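Local coordinates for guanine nucleotide exchange protein (Legionella pneumophila, PDB 1XSZ) that probably acts as a guanine nucleotide exchange factor for the small GTPase Arf, carrying a Sec7 domain whose active site is covered by a C-terminal cap, at residues Q87-G92 and F139-L144; M143-L148 and F194-V199. All coordinates share one frame; numbering follows the deposited sequence. Where two conformers were deposited one is given.

How the contacts relate
Both contacts are built on helix 131-149, and their centres lie 10 Å apart. Along the chain, residues 87-92 come first, at the start of helix 89-98; helix 131-149 follows and serves contact 1 with 139-144 and contact 2 with 143-148, the two sharing Met143 and Leu144; residues 194-199 come last, in the loop between helix 179-191 and strand 204-208. The Phe194 ring joins the two directly: its CZ lies 3.6 Å from Thr141 CG2, and its CE1 is 3.8 Å from Val90 O. One helix of the Sec7 domain thus packs both within that domain, against an earlier helix, and against the chain leading on to the C-terminal capping domain.

Contact 1 of 2, residues Q87-G92 and F139-L144; sequences QSFVEG and FQTIML
Thr141 OG1 has two neighbours of different kinds: it is hydrogen-bonded to Leu137 O, one turn back in its own helix, and it lies at the rim of the Phe89 ring, 3.9 Å from Phe89 CE2 and close to the ring plane. The threonine's first torsion (chi1 -58°) sets the hydroxyl beside the backbone N, from where it can fold back to that carbonyl. A buried hydroxyl thereby finds its partner within its own helix. The same torsion sends the methyl the other way, and Thr141 CG2 reaches Val90 CG2 at 4.4 Å, a loose contact between two beta-branched side chains. Threonine suits the place because it offers both an oxygen for the helix and a methyl for its neighbours.

Phe89 points its CB toward helix 131-149, and with CG opposite the backbone N (chi1 178°) the edge of the ring meets Thr141. The two side chains pass alongside one another, pointing opposite ways, and the ring also rests on Leu137 and Ala138 and meets Tyr120 edge-to-face. The two segments bury 91 Å² between them. Leu185 of helix 179-191 touches both Val90 and Thr141, so a third helix shares this packing.

Just before Phe89, Ser88 starts the helix. Its OG accepts from Glu91 N at 3.1 Å in a nearly straight bond (163°), and is hydrogen-bonded to Glu188 OE2 as well, which ties this helix start to helix 179-191. A serine N-cap thus opens helix 89-98, and Phe89 and Val90, which follow it, pack on helix 131-149: helix-on-helix packing within the all-helical Sec7 domain.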
loop_
_atom_site.group_PDB
_atom_site.type_symbol
_atom_site.label_atom_id
_atom_site.label_comp_id
_atom_site.label_asym_id
_atom_site.label_seq_id
_atom_site.Cartn_x
_atom_site.Cartn_y
_atom_site.Cartn_z
ATOM N N GLN A 87 2.356 26.654 1.661
ATOM C CA GLN A 87 3.490 25.844 1.222
ATOM C C GLN A 87 3.546 25.682 -0.284
ATOM O O GLN A 87 2.520 25.705 -0.958
ATOM C CB GLN A 87 3.415 24.437 1.819
ATOM C CG GLN A 87 3.485 24.351 3.323
ATOM C CD GLN A 87 3.494 22.907 3.787
ATOM O OE1 GLN A 87 4.527 22.377 4.195
ATOM N NE2 GLN A 87 2.344 22.257 3.701
ATOM N N SER A 88 4.759 25.500 -0.797
ATOM C CA SER A 88 4.951 25.260 -2.220
ATOM C C SER A 88 4.451 23.833 -2.461
ATOM O O SER A 88 4.148 23.100 -1.513
ATOM C CB SER A 88 6.432 25.340 -2.579
ATOM O OG SER A 88 7.136 24.233 -2.039
ATOM N N PHE A 89 4.373 23.435 -3.725
ATOM C CA PHE A 89 3.913 22.091 -4.059
ATOM C C PHE A 89 4.825 21.028 -3.449
ATOM O O PHE A 89 4.351 20.085 -2.815
ATOM C CB PHE A 89 3.870 21.903 -5.577
ATOM C CG PHE A 89 3.455 20.523 -6.000
ATOM C CD1 PHE A 89 2.112 20.164 -6.022
ATOM C CD2 PHE A 89 4.409 19.568 -6.336
ATOM C CE1 PHE A 89 1.717 18.876 -6.372
ATOM C CE2 PHE A 89 4.022 18.272 -6.687
ATOM C CZ PHE A 89 2.681 17.928 -6.705
ATOM N N VAL A 90 6.129 21.186 -3.641
ATOM C CA VAL A 90 7.074 20.210 -3.122
ATOM C C VAL A 90 7.063 20.166 -1.605
ATOM O O VAL A 90 7.122 19.089 -1.021
ATOM C CB VAL A 90 8.498 20.481 -3.650
ATOM C CG1 VAL A 90 9.493 19.510 -3.023
ATOM C CG2 VAL A 90 8.509 20.308 -5.170
ATOM N N GLU A 91 6.978 21.321 -0.954
ATOM C CA GLU A 91 6.969 21.326 0.505
ATOM C C GLU A 91 5.692 20.679 1.032
ATOM O O GLU A 91 5.723 19.961 2.031
ATOM C CB GLU A 91 7.098 22.750 1.046
ATOM C CG GLU A 91 7.270 22.824 2.563
ATOM C CD GLU A 91 8.556 22.173 3.060
ATOM O OE1 GLU A 91 8.772 22.154 4.291
ATOM O OE2 GLU A 91 9.352 21.685 2.233
ATOM N N GLY A 92 4.571 20.929 0.365
ATOM C CA GLY A 92 3.321 20.325 0.793
ATOM C C GLY A 92 3.399 18.814 0.669
ATOM O O GLY A 92 2.996 18.083 1.577
ATOM N N PHE A 139 3.475 12.156 -8.513
ATOM C CA PHE A 139 4.235 10.935 -8.717
ATOM C C PHE A 139 5.506 11.167 -9.527
ATOM O O PHE A 139 6.496 10.465 -9.334
ATOM C CB PHE A 139 3.338 9.774 -9.233
ATOM C CG PHE A 139 2.999 9.807 -10.699
ATOM C CD1 PHE A 139 3.964 9.537 -11.662
ATOM C CD2 PHE A 139 1.676 9.989 -11.110
ATOM C CE1 PHE A 139 3.622 9.432 -13.014
ATOM C CE2 PHE A 139 1.324 9.887 -12.461
ATOM C CZ PHE A 139 2.302 9.606 -13.410
ATOM N N GLN A 140 5.518 12.178 -10.392
ATOM C CA GLN A 140 6.733 12.484 -11.138
ATOM C C GLN A 140 7.779 13.004 -10.138
ATOM O O GLN A 140 8.953 12.660 -10.229
ATOM C CB GLN A 140 6.464 13.542 -12.218
ATOM C CG GLN A 140 5.677 13.046 -13.425
ATOM C CD GLN A 140 6.468 12.096 -14.304
ATOM O OE1 GLN A 140 7.686 12.203 -14.415
ATOM N NE2 GLN A 140 5.771 11.176 -14.955
ATOM N N THR A 141 7.350 13.817 -9.172
ATOM C CA THR A 141 8.274 14.349 -8.173
ATOM C C THR A 141 8.805 13.229 -7.280
ATOM O O THR A 141 9.974 13.233 -6.905
ATOM C CB THR A 141 7.597 15.444 -7.323
ATOM O OG1 THR A 141 7.126 16.484 -8.192
ATOM C CG2 THR A 141 8.590 16.046 -6.335
ATOM N N ILE A 142 7.947 12.268 -6.946
ATOM C CA ILE A 142 8.385 11.134 -6.140
ATOM C C ILE A 142 9.433 10.332 -6.929
ATOM O O ILE A 142 10.452 9.926 -6.374
ATOM C CB ILE A 142 7.180 10.257 -5.738
ATOM C CG1 ILE A 142 6.349 11.013 -4.695
ATOM C CG2 ILE A 142 7.652 8.911 -5.177
ATOM C CD1 ILE A 142 4.995 10.406 -4.420
ATOM N N MET A 143 9.205 10.118 -8.224
ATOM C CA MET A 143 10.196 9.398 -9.019
ATOM C C MET A 143 11.482 10.213 -9.118
ATOM O O MET A 143 12.585 9.663 -9.051
ATOM C CB MET A 143 9.694 9.122 -10.444
ATOM C CG MET A 143 8.623 8.052 -10.554
ATOM S SD MET A 143 8.341 7.495 -12.260
ATOM C CE MET A 143 7.641 8.956 -12.986
ATOM N N LEU A 144 11.344 11.522 -9.300
ATOM C CA LEU A 144 12.506 12.391 -9.422
ATOM C C LEU A 144 13.349 12.373 -8.143
ATOM O O LEU A 144 14.577 12.452 -8.200
ATOM C CB LEU A 144 12.055 13.820 -9.760
ATOM C CG LEU A 144 13.156 14.841 -10.033
ATOM C CD1 LEU A 144 14.035 14.367 -11.186
ATOM C CD2 LEU A 144 12.517 16.178 -10.377
#

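Contact 2 of 2, residues M143-L148 and F194-V199; sequences MLNTDL and FELNFV
Asn145 and Phe194 carry this contact, with a smaller share from Leu196. The asparagine side chain leaves helix 131-149 toward the loop, and its CB and the amide carbon CG do much of the touching, each 3.7 Å from Phe194 CD2. Amide and ring planes are turned 43° from each other. With CG opposite the backbone N (chi1 177°), the asparagine amide is carried outward from the helix to the start of the loop.

The atom modelled as Asn145 ND2 is 3.0 Å from Phe194 N. The amide is probably turned over in the model, and once it is turned back the pair may be a hydrogen bond. A short amide suits such a place, beside the backbone N at the start of the loop. Phe194 adds bulk: its CB is directed at the helix, and chi1 -77° sets the ring alongside Asn145. Leu196, two residues further on, also points its CB to the helix, and one of its methyls, CD1, reaches the end of the asparagine amide. The two segments are nearest at Asn145 and Phe194, whose CA atoms are 6.9 Å apart, and together they bury 129 Å².

The chain here passes from the Sec7 domain to the C-terminal capping domain, and the contact lays the start of that connection against helix 131-149. Phe194 also rests on Leu93 and Arg94 of helix 89-98, and Asn145 touches Ile189 of helix 179-191. Further along, Asn197 and Val199 share backbone hydrogen bonds with Leu102, while Phe198 packs on Phe257 of helix 252-258. The loop therefore runs from helix 179-191 past helices 89-98 and 131-149 before continuing to strand 204-208 of the antiparallel sheet.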
loop_
_atom_site.group_PDB
_atom_site.type_symbol
_atom_site.label_atom_id
_atom_site.label_comp_id
_atom_site.label_asym_id
_atom_site.label_seq_id
_atom_site.Cartn_x
_atom_site.Cartn_y
_atom_site.Cartn_z
ATOM N N MET A 143 9.205 10.118 -8.224
ATOM C CA MET A 143 10.196 9.398 -9.019
ATOM C C MET A 143 11.482 10.213 -9.118
ATOM O O MET A 143 12.585 9.663 -9.051
ATOM C CB MET A 143 9.694 9.122 -10.444
ATOM C CG MET A 143 8.623 8.052 -10.554
ATOM S SD MET A 143 8.341 7.495 -12.260
ATOM C CE MET A 143 7.641 8.956 -12.986
ATOM N N LEU A 144 11.344 11.522 -9.300
ATOM C CA LEU A 144 12.506 12.391 -9.422
ATOM C C LEU A 144 13.349 12.373 -8.143
ATOM O O LEU A 144 14.577 12.452 -8.200
ATOM C CB LEU A 144 12.055 13.820 -9.760
ATOM C CG LEU A 144 13.156 14.841 -10.033
ATOM C CD1 LEU A 144 14.035 14.367 -11.186
ATOM C CD2 LEU A 144 12.517 16.178 -10.377
ATOM N N ASN A 145 12.688 12.276 -6.993
ATOM C CA ASN A 145 13.404 12.214 -5.720
ATOM C C ASN A 145 14.353 11.003 -5.721
ATOM O O ASN A 145 15.511 11.115 -5.332
ATOM C CB ASN A 145 12.393 12.128 -4.572
ATOM C CG ASN A 145 13.049 11.977 -3.218
ATOM O OD1 ASN A 145 12.990 10.903 -2.600
ATOM N ND2 ASN A 145 13.676 13.041 -2.743
ATOM N N THR A 146 13.864 9.848 -6.167
ATOM C CA THR A 146 14.718 8.663 -6.225
ATOM C C THR A 146 15.798 8.849 -7.288
ATOM O O THR A 146 16.970 8.543 -7.069
ATOM C CB THR A 146 13.903 7.410 -6.578
ATOM O OG1 THR A 146 13.063 7.063 -5.477
ATOM C CG2 THR A 146 14.830 6.235 -6.901
ATOM N N ASP A 147 15.395 9.365 -8.440
ATOM C CA ASP A 147 16.326 9.569 -9.536
ATOM C C ASP A 147 17.513 10.448 -9.146
ATOM O O ASP A 147 18.663 10.132 -9.463
ATOM C CB ASP A 147 15.572 10.174 -10.721
ATOM C CG ASP A 147 16.380 10.170 -11.992
ATOM O OD1 ASP A 147 16.989 11.204 -12.321
ATOM O OD2 ASP A 147 16.400 9.116 -12.663
ATOM N N LEU A 148 17.240 11.538 -8.434
ATOM C CA LEU A 148 18.289 12.467 -8.043
ATOM C C LEU A 148 19.096 12.081 -6.816
ATOM O O LEU A 148 20.270 12.435 -6.709
ATOM C CB LEU A 148 17.686 13.862 -7.817
ATOM C CG LEU A 148 16.994 14.496 -9.026
ATOM C CD1 LEU A 148 16.540 15.915 -8.682
ATOM C CD2 LEU A 148 17.959 14.515 -10.211
ATOM N N PHE A 194 12.938 14.022 -0.013
ATOM C CA PHE A 194 11.754 13.736 0.785
ATOM C C PHE A 194 12.168 12.882 1.977
ATOM O O PHE A 194 13.177 12.181 1.924
ATOM C CB PHE A 194 10.726 12.913 -0.003
ATOM C CG PHE A 194 9.933 13.700 -1.006
ATOM C CD1 PHE A 194 9.414 14.953 -0.689
ATOM C CD2 PHE A 194 9.649 13.157 -2.254
ATOM C CE1 PHE A 194 8.624 15.649 -1.602
ATOM C CE2 PHE A 194 8.860 13.845 -3.171
ATOM C CZ PHE A 194 8.346 15.095 -2.844
ATOM N N GLU A 195 11.391 12.959 3.051
ATOM C CA GLU A 195 11.633 12.117 4.217
ATOM C C GLU A 195 10.606 11.001 4.036
ATOM O O GLU A 195 9.400 11.240 4.095
ATOM C CB GLU A 195 11.363 12.864 5.525
ATOM C CG GLU A 195 11.574 11.980 6.752
ATOM C CD GLU A 195 11.287 12.685 8.062
ATOM O OE1 GLU A 195 11.845 13.778 8.284
ATOM O OE2 GLU A 195 10.509 12.139 8.875
ATOM N N LEU A 196 11.085 9.787 3.796
ATOM C CA LEU A 196 10.197 8.653 3.569
ATOM C C LEU A 196 10.436 7.557 4.592
ATOM O O LEU A 196 11.523 6.977 4.654
ATOM C CB LEU A 196 10.418 8.097 2.160
ATOM C CG LEU A 196 10.262 9.099 1.014
ATOM C CD1 LEU A 196 10.709 8.446 -0.291
ATOM C CD2 LEU A 196 8.819 9.571 0.929
ATOM N N ASN A 197 9.417 7.284 5.395
ATOM C CA ASN A 197 9.506 6.260 6.428
ATOM C C ASN A 197 8.470 5.181 6.131
ATOM O O ASN A 197 7.279 5.374 6.358
ATOM C CB ASN A 197 9.242 6.894 7.798
ATOM C CG ASN A 197 10.190 8.047 8.102
ATOM O OD1 ASN A 197 9.761 9.133 8.500
ATOM N ND2 ASN A 197 11.481 7.815 7.919
ATOM N N PHE A 198 8.929 4.049 5.610
ATOM C CA PHE A 198 8.035 2.945 5.277
ATOM C C PHE A 198 7.933 1.917 6.390
ATOM O O PHE A 198 8.847 1.774 7.205
ATOM C CB PHE A 198 8.518 2.222 4.015
ATOM C CG PHE A 198 8.428 3.049 2.768
ATOM C CD1 PHE A 198 9.512 3.812 2.338
ATOM C CD2 PHE A 198 7.248 3.089 2.036
ATOM C CE1 PHE A 198 9.415 4.601 1.197
ATOM C CE2 PHE A 198 7.140 3.876 0.893
ATOM C CZ PHE A 198 8.228 4.635 0.473
ATOM N N VAL A 199 6.812 1.204 6.419
ATOM C CA VAL A 199 6.618 0.141 7.399
ATOM C C VAL A 199 7.640 -0.943 7.045
ATOM O O VAL A 199 8.011 -1.088 5.884
ATOM C CB VAL A 199 5.193 -0.466 7.305
ATOM C CG1 VAL A 199 4.154 0.595 7.611
ATOM C CG2 VAL A 199 4.954 -1.046 5.913
#